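Local coordinates for protein extracellular sialidase/neuraminidase, putative (Aspergillus fumigatus, PDB 2XZI) that acts as an extracellular KDNase, a sialidase-family glycoside hydrolase that probably releases terminal deaminated neuraminic acid (KDN) from glycoconjugates, at residues E325-S330 against I371-N376; A304-I309 against G321-D326. All blocks are in the same frame, centred on the assembly; numbering follows the deposited sequence.

Contact 1 of 2, residues E325-S330 against I371-N376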
loop_
_atom_site.group_PDB
_atom_site.type_symbol
_atom_site.label_atom_id
_atom_site.label_comp_id
_atom_site.label_asym_id
_atom_site.label_seq_id
_atom_site.Cartn_x
_atom_site.Cartn_y
_atom_site.Cartn_z
ATOM N N GLU A 325 12.592 -13.910 0.843
ATOM C CA GLU A 325 13.142 -14.928 -0.044
ATOM C C GLU A 325 13.395 -16.262 0.676
ATOM O O GLU A 325 13.601 -17.280 0.032
ATOM C CB GLU A 325 14.375 -14.415 -0.818
ATOM C CG GLU A 325 15.273 -13.432 -0.083
ATOM C CD GLU A 325 16.153 -12.606 -1.019
ATOM O OE1 GLU A 325 16.835 -13.209 -1.879
ATOM O OE2 GLU A 325 16.169 -11.354 -0.887
ATOM N N ASP A 326 13.336 -16.266 2.010
ATOM C CA ASP A 326 13.395 -17.524 2.777
ATOM C C ASP A 326 12.171 -18.408 2.520
ATOM O O ASP A 326 12.202 -19.617 2.779
ATOM C CB ASP A 326 13.475 -17.261 4.285
ATOM C CG ASP A 326 14.794 -16.656 4.733
ATOM O OD1 ASP A 326 15.683 -16.413 3.898
ATOM O OD2 ASP A 326 14.915 -16.431 5.961
ATOM N N ALA A 327 11.087 -17.792 2.044
ATOM C CA ALA A 327 9.868 -18.493 1.661
ATOM C C ALA A 327 9.524 -18.045 0.228
ATOM O O ALA A 327 8.494 -17.421 -0.010
ATOM C CB ALA A 327 8.732 -18.149 2.629
ATOM N N LYS A 328 10.396 -18.375 -0.726
ATOM C CA LYS A 328 10.266 -17.876 -2.096
ATOM C C LYS A 328 9.047 -18.452 -2.821
ATOM O O LYS A 328 8.637 -19.605 -2.593
ATOM C CB LYS A 328 11.547 -18.140 -2.913
ATOM C CG LYS A 328 11.699 -17.257 -4.149
ATOM C CD LYS A 328 12.848 -17.721 -5.062
ATOM C CE LYS A 328 12.981 -16.837 -6.307
ATOM N NZ LYS A 328 13.598 -15.505 -6.029
ATOM N N VAL A 329 8.468 -17.616 -3.677
ATOM C CA VAL A 329 7.419 -17.999 -4.615
ATOM C C VAL A 329 8.067 -18.272 -5.969
ATOM O O VAL A 329 8.952 -17.530 -6.412
ATOM C CB VAL A 329 6.359 -16.873 -4.777
ATOM C CG1 VAL A 329 5.336 -17.212 -5.854
ATOM C CG2 VAL A 329 5.665 -16.606 -3.472
ATOM N N SER A 330 7.606 -19.339 -6.622
ATOM C CA SER A 330 8.084 -19.707 -7.947
ATOM C C SER A 330 7.012 -19.412 -8.993
ATOM O O SER A 330 5.813 -19.581 -8.734
ATOM C CB SER A 330 8.475 -21.186 -7.967
ATOM O OG SER A 330 9.513 -21.438 -7.039
ATOM N N ILE A 371 2.128 -10.744 -5.212
ATOM C CA ILE A 371 2.137 -11.945 -4.385
ATOM C C ILE A 371 1.394 -11.671 -3.090
ATOM O O ILE A 371 1.521 -10.577 -2.527
ATOM C CB ILE A 371 3.600 -12.370 -4.050
ATOM C CG1 ILE A 371 4.433 -12.656 -5.305
ATOM C CG2 ILE A 371 3.645 -13.539 -3.043
ATOM C CD1 ILE A 371 3.702 -13.286 -6.431
ATOM N N TRP A 372 0.608 -12.650 -2.638
ATOM C CA TRP A 372 0.009 -12.644 -1.306
ATOM C C TRP A 372 0.744 -13.598 -0.378
ATOM O O TRP A 372 0.977 -14.765 -0.719
ATOM C CB TRP A 372 -1.455 -13.047 -1.412
ATOM C CG TRP A 372 -2.179 -13.350 -0.143
ATOM C CD1 TRP A 372 -2.686 -14.572 0.217
ATOM C CD2 TRP A 372 -2.545 -12.436 0.900
ATOM N NE1 TRP A 372 -3.330 -14.478 1.429
ATOM C CE2 TRP A 372 -3.267 -13.181 1.866
ATOM C CE3 TRP A 372 -2.324 -11.063 1.124
ATOM C CZ2 TRP A 372 -3.782 -12.600 3.027
ATOM C CZ3 TRP A 372 -2.833 -10.491 2.288
ATOM C CH2 TRP A 372 -3.559 -11.266 3.220
ATOM N N ARG A 373 1.092 -13.112 0.802
ATOM C CA ARG A 373 1.806 -13.913 1.780
ATOM C C ARG A 373 1.051 -13.867 3.081
ATOM O O ARG A 373 0.495 -12.808 3.451
ATOM C CB ARG A 373 3.179 -13.342 2.045
ATOM C CG ARG A 373 4.129 -13.420 0.887
ATOM C CD ARG A 373 5.509 -12.884 1.267
ATOM N NE ARG A 373 6.490 -13.292 0.267
ATOM C CZ ARG A 373 7.061 -14.493 0.230
ATOM N NH1 ARG A 373 6.768 -15.412 1.141
ATOM N NH2 ARG A 373 7.928 -14.777 -0.735
ATOM N N ARG A 374 1.042 -15.006 3.775
ATOM C CA ARG A 374 0.663 -15.068 5.180
ATOM C C ARG A 374 1.823 -15.654 5.950
ATOM O O ARG A 374 2.414 -16.650 5.518
ATOM C CB ARG A 374 -0.579 -15.929 5.370
ATOM C CG ARG A 374 -1.833 -15.291 4.831
ATOM C CD ARG A 374 -2.953 -16.290 4.484
ATOM N NE ARG A 374 -3.042 -17.406 5.421
ATOM C CZ ARG A 374 -3.637 -17.355 6.611
ATOM N NH1 ARG A 374 -4.237 -16.239 7.017
ATOM N NH2 ARG A 374 -3.604 -18.423 7.409
ATOM N N PHE A 375 2.142 -15.070 7.100
ATOM C CA PHE A 375 3.146 -15.652 7.981
ATOM C C PHE A 375 2.859 -15.198 9.386
ATOM O O PHE A 375 2.230 -14.160 9.587
ATOM C CB PHE A 375 4.573 -15.259 7.548
ATOM C CG PHE A 375 4.748 -13.795 7.231
ATOM C CD1 PHE A 375 4.972 -12.885 8.236
ATOM C CD2 PHE A 375 4.720 -13.340 5.917
ATOM C CE1 PHE A 375 5.147 -11.540 7.950
ATOM C CE2 PHE A 375 4.899 -11.995 5.626
ATOM C CZ PHE A 375 5.119 -11.098 6.659
ATOM N N ASN A 376 3.277 -15.982 10.371
ATOM C CA ASN A 376 3.119 -15.558 11.750
ATOM C C ASN A 376 4.382 -14.941 12.324
ATOM O O ASN A 376 5.431 -14.897 11.676
ATOM C CB ASN A 376 2.564 -16.676 12.640
ATOM C CG ASN A 376 3.462 -17.904 12.710
ATOM O OD1 ASN A 376 4.543 -17.972 12.103
ATOM N ND2 ASN A 376 2.998 -18.895 13.452
#

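Contact 2 of 2, residues A304-I309 against G321-D326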
loop_
_atom_site.group_PDB
_atom_site.type_symbol
_atom_site.label_atom_id
_atom_site.label_comp_id
_atom_site.label_asym_id
_atom_site.label_seq_id
_atom_site.Cartn_x
_atom_site.Cartn_y
_atom_site.Cartn_z
ATOM N N ALA A 304 15.181 -7.010 -2.076
ATOM C CA ALA A 304 15.721 -7.392 -0.782
ATOM C C ALA A 304 14.627 -7.310 0.291
ATOM O O ALA A 304 14.860 -6.821 1.383
ATOM C CB ALA A 304 16.924 -6.507 -0.410
ATOM N N MET A 305 13.437 -7.807 -0.030
ATOM C CA MET A 305 12.285 -7.642 0.863
ATOM C C MET A 305 12.540 -8.270 2.222
ATOM O O MET A 305 12.936 -9.429 2.318
ATOM C CB MET A 305 11.013 -8.253 0.258
ATOM C CG MET A 305 10.515 -7.595 -1.035
ATOM S SD MET A 305 10.411 -5.798 -0.992
ATOM C CE MET A 305 9.118 -5.537 0.250
ATOM N N ARG A 306 12.290 -7.491 3.275
ATOM C CA ARG A 306 12.578 -7.895 4.640
ATOM C C ARG A 306 11.472 -7.399 5.539
ATOM O O ARG A 306 11.195 -6.196 5.557
ATOM C CB ARG A 306 13.874 -7.227 5.079
ATOM C CG ARG A 306 14.380 -7.644 6.463
ATOM C CD ARG A 306 15.472 -8.711 6.357
ATOM N NE ARG A 306 16.678 -8.189 5.713
ATOM C CZ ARG A 306 17.577 -7.396 6.303
ATOM N NH1 ARG A 306 17.435 -7.017 7.575
ATOM N NH2 ARG A 306 18.622 -6.966 5.603
ATOM N N VAL A 307 10.862 -8.313 6.283
ATOM C CA VAL A 307 9.858 -7.939 7.283
ATOM C C VAL A 307 10.529 -7.914 8.657
ATOM O O VAL A 307 11.323 -8.807 8.959
ATOM C CB VAL A 307 8.616 -8.877 7.229
ATOM C CG1 VAL A 307 8.957 -10.327 7.647
ATOM C CG2 VAL A 307 7.489 -8.295 8.071
ATOM N N ARG A 308 10.220 -6.899 9.467
ATOM C CA ARG A 308 10.889 -6.669 10.744
ATOM C C ARG A 308 9.920 -6.341 11.862
ATOM O O ARG A 308 8.799 -5.864 11.605
ATOM C CB ARG A 308 11.810 -5.459 10.625
ATOM C CG ARG A 308 12.862 -5.539 9.520
ATOM C CD ARG A 308 13.540 -4.198 9.499
ATOM N NE ARG A 308 14.446 -3.955 8.387
ATOM C CZ ARG A 308 15.770 -3.982 8.486
ATOM N NH1 ARG A 308 16.353 -4.320 9.641
ATOM N NH2 ARG A 308 16.508 -3.660 7.429
ATOM N N ILE A 309 10.393 -6.526 13.101
ATOM C CA ILE A 309 9.634 -6.199 14.316
ATOM C C ILE A 309 10.395 -5.179 15.162
ATOM O O ILE A 309 11.620 -5.293 15.345
ATOM C CB ILE A 309 9.334 -7.450 15.174
ATOM C CG1 ILE A 309 8.514 -8.497 14.389
ATOM C CG2 ILE A 309 8.643 -7.079 16.491
ATOM C CD1 ILE A 309 8.628 -9.947 14.929
ATOM N N GLY A 321 14.948 -9.090 11.373
ATOM C CA GLY A 321 13.725 -9.627 10.803
ATOM C C GLY A 321 14.013 -10.847 9.964
ATOM O O GLY A 321 14.889 -11.653 10.302
ATOM N N ARG A 322 13.270 -10.990 8.875
ATOM C CA ARG A 322 13.443 -12.127 7.989
ATOM C C ARG A 322 13.269 -11.721 6.525
ATOM O O ARG A 322 12.369 -10.961 6.176
ATOM C CB ARG A 322 12.488 -13.262 8.360
ATOM C CG ARG A 322 12.839 -14.575 7.676
ATOM C CD ARG A 322 12.170 -15.770 8.310
ATOM N NE ARG A 322 12.803 -16.994 7.819
ATOM C CZ ARG A 322 12.567 -18.212 8.290
ATOM N NH1 ARG A 322 11.716 -18.408 9.289
ATOM N NH2 ARG A 322 13.236 -19.241 7.773
ATOM N N LYS A 323 14.147 -12.232 5.676
ATOM C CA LYS A 323 14.008 -12.043 4.245
ATOM C C LYS A 323 12.837 -12.834 3.722
ATOM O O LYS A 323 12.714 -14.025 4.005
ATOM C CB LYS A 323 15.263 -12.523 3.508
ATOM C CG LYS A 323 16.508 -11.789 3.867
ATOM C CD LYS A 323 17.664 -12.375 3.058
ATOM C CE LYS A 323 18.973 -11.697 3.378
ATOM N NZ LYS A 323 20.103 -12.305 2.602
ATOM N N LEU A 324 11.992 -12.186 2.918
ATOM C CA LEU A 324 10.885 -12.917 2.282
ATOM C C LEU A 324 11.366 -14.043 1.357
ATOM O O LEU A 324 10.651 -15.039 1.172
ATOM C CB LEU A 324 9.914 -11.995 1.526
ATOM C CG LEU A 324 9.263 -10.911 2.374
ATOM C CD1 LEU A 324 8.158 -10.224 1.592
ATOM C CD2 LEU A 324 8.731 -11.435 3.722
ATOM N N GLU A 325 12.592 -13.910 0.843
ATOM C CA GLU A 325 13.142 -14.928 -0.044
ATOM C C GLU A 325 13.395 -16.262 0.676
ATOM O O GLU A 325 13.601 -17.280 0.032
ATOM C CB GLU A 325 14.375 -14.415 -0.818
ATOM C CG GLU A 325 15.273 -13.432 -0.083
ATOM C CD GLU A 325 16.153 -12.606 -1.019
ATOM O OE1 GLU A 325 16.835 -13.209 -1.879
ATOM O OE2 GLU A 325 16.169 -11.354 -0.887
ATOM N N ASP A 326 13.336 -16.266 2.010
ATOM C CA ASP A 326 13.395 -17.524 2.777
ATOM C C ASP A 326 12.171 -18.408 2.520
ATOM O O ASP A 326 12.202 -19.617 2.779
ATOM C CB ASP A 326 13.475 -17.261 4.285
ATOM C CG ASP A 326 14.794 -16.656 4.733
ATOM O OD1 ASP A 326 15.683 -16.413 3.898
ATOM O OD2 ASP A 326 14.915 -16.431 5.961
#

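Contact 1 of 2, residues E325-S330 against I371-N376
Arg373 reaches from its strand to the backbone carbonyl of Ala327, and its side chain supplies the polar part of this contact. Arg373 CB lies 4.2 Å from CD2 of Phe375, two residues on along the same strand. With chi1 at -67°, CG of Arg373 is anti to the carbonyl carbon; Arg373 CG passes 4.0 Å from Ile371 CG2. The chain then runs extended, and CD packs against the side chain of Leu324. Rotation about CD-NE (chi4 -81°) turns CZ out of that line. NH1 and NH2 both close on the single atom Ala327 O with hydrogen bonds, NH2 at 2.8 Å and NH1 at 2.9 Å. The oxygen lies in the guanidinium plane, whereas both nitrogens approach from one face of the carbonyl plane, NH2 standing 42° out of it. Two N-H groups thus satisfy a carbonyl on a buried residue, and NH2 also forms a salt bridge with Glu335, which probably balances the charge. CG2 of Val329 covers one guanidinium face, 4.0 Å from Arg373 NH2, and meets Ile371 CG2 tip to tip at 3.7 Å. Strand 368-375 lies between strands 12-18 and 349-356 in a blade of the sialidase beta-propeller. Residues 327-329 run roughly antiparallel beside it, Ala327 also packing on His12 and Glu14 of strand 12-18 and on Trp379 of helix 377-381.

Contact 2 of 2, residues A304-I309 against G321-D326
Leu324 and Met305 meet on the tightly packed side of this hairpin, where Leu324 CD1 lies 3.7 Å from Met305 CB. The backbones are joined there by a hydrogen bond from Leu324 N to Met305 O (3.0 Å). Val307 extends the apolar patch: its chi1 of 66° puts CG1 between the backbone N and the carbonyl carbon, 4.1 Å from Leu324 CD2. The two side chains cross at about a right angle. Val307 and Arg322 form the hydrogen-bonded pair, with Arg322 N to Val307 O at 2.9 Å and Val307 N to Arg322 O at 3.0 Å; Arg306 with Lys323 is the adjoining non-hydrogen-bonded pair. At Gly321, positive phi (85°) accompanies a CA-H...O approach of CA to Val307 O at 3.1 Å; a CB would point at strand 305-310 and collide with that oxygen, so the closeness depends on glycine. Strand 322-323 is added as the outermost strand of a four-stranded antiparallel blade of the beta-propeller. Packing is sparser on the partly exposed face of Arg306 and Lys323, whose side chains cross obliquely, Arg306 NE lying 4.0 Å from Lys323 CG. Arg306 NH1 bonds Tyr320 O, with a cation-pi contact to that ring. On the Val307 face, Arg322 NE makes a salt bridge to the anti lone pair of Asp326 OD2 (2.9 Å), while its NH1 hydrogen-bonds Trp379 O and its guanidinium makes a cation-pi contact with the Trp379 ring.

Overall arrangement
Contact 1 continues where contact 2 stops: Glu325 and Asp326 belong to both, and the centres are 10 Å apart. Chain 321-330 leaves the edge of one propeller blade and runs on beside strand 368-375 of the next, so the two contacts together join neighbouring blades. Phe375 CZ packs 3.9 Å from Val307 CG2 across that boundary, and Arg373 NH2 lies 3.3 Å from Leu324 O. Neither contact forms part of the sugar pockets, but both lie near them: the side chains of Ala304 and Lys328 are about 8 and 10 Å from a bound deamino-neuraminic acid. KDN-contacting Arg303 directly precedes segment 304-309; Arg368, another, lies three residues before Ile371 on the same strand.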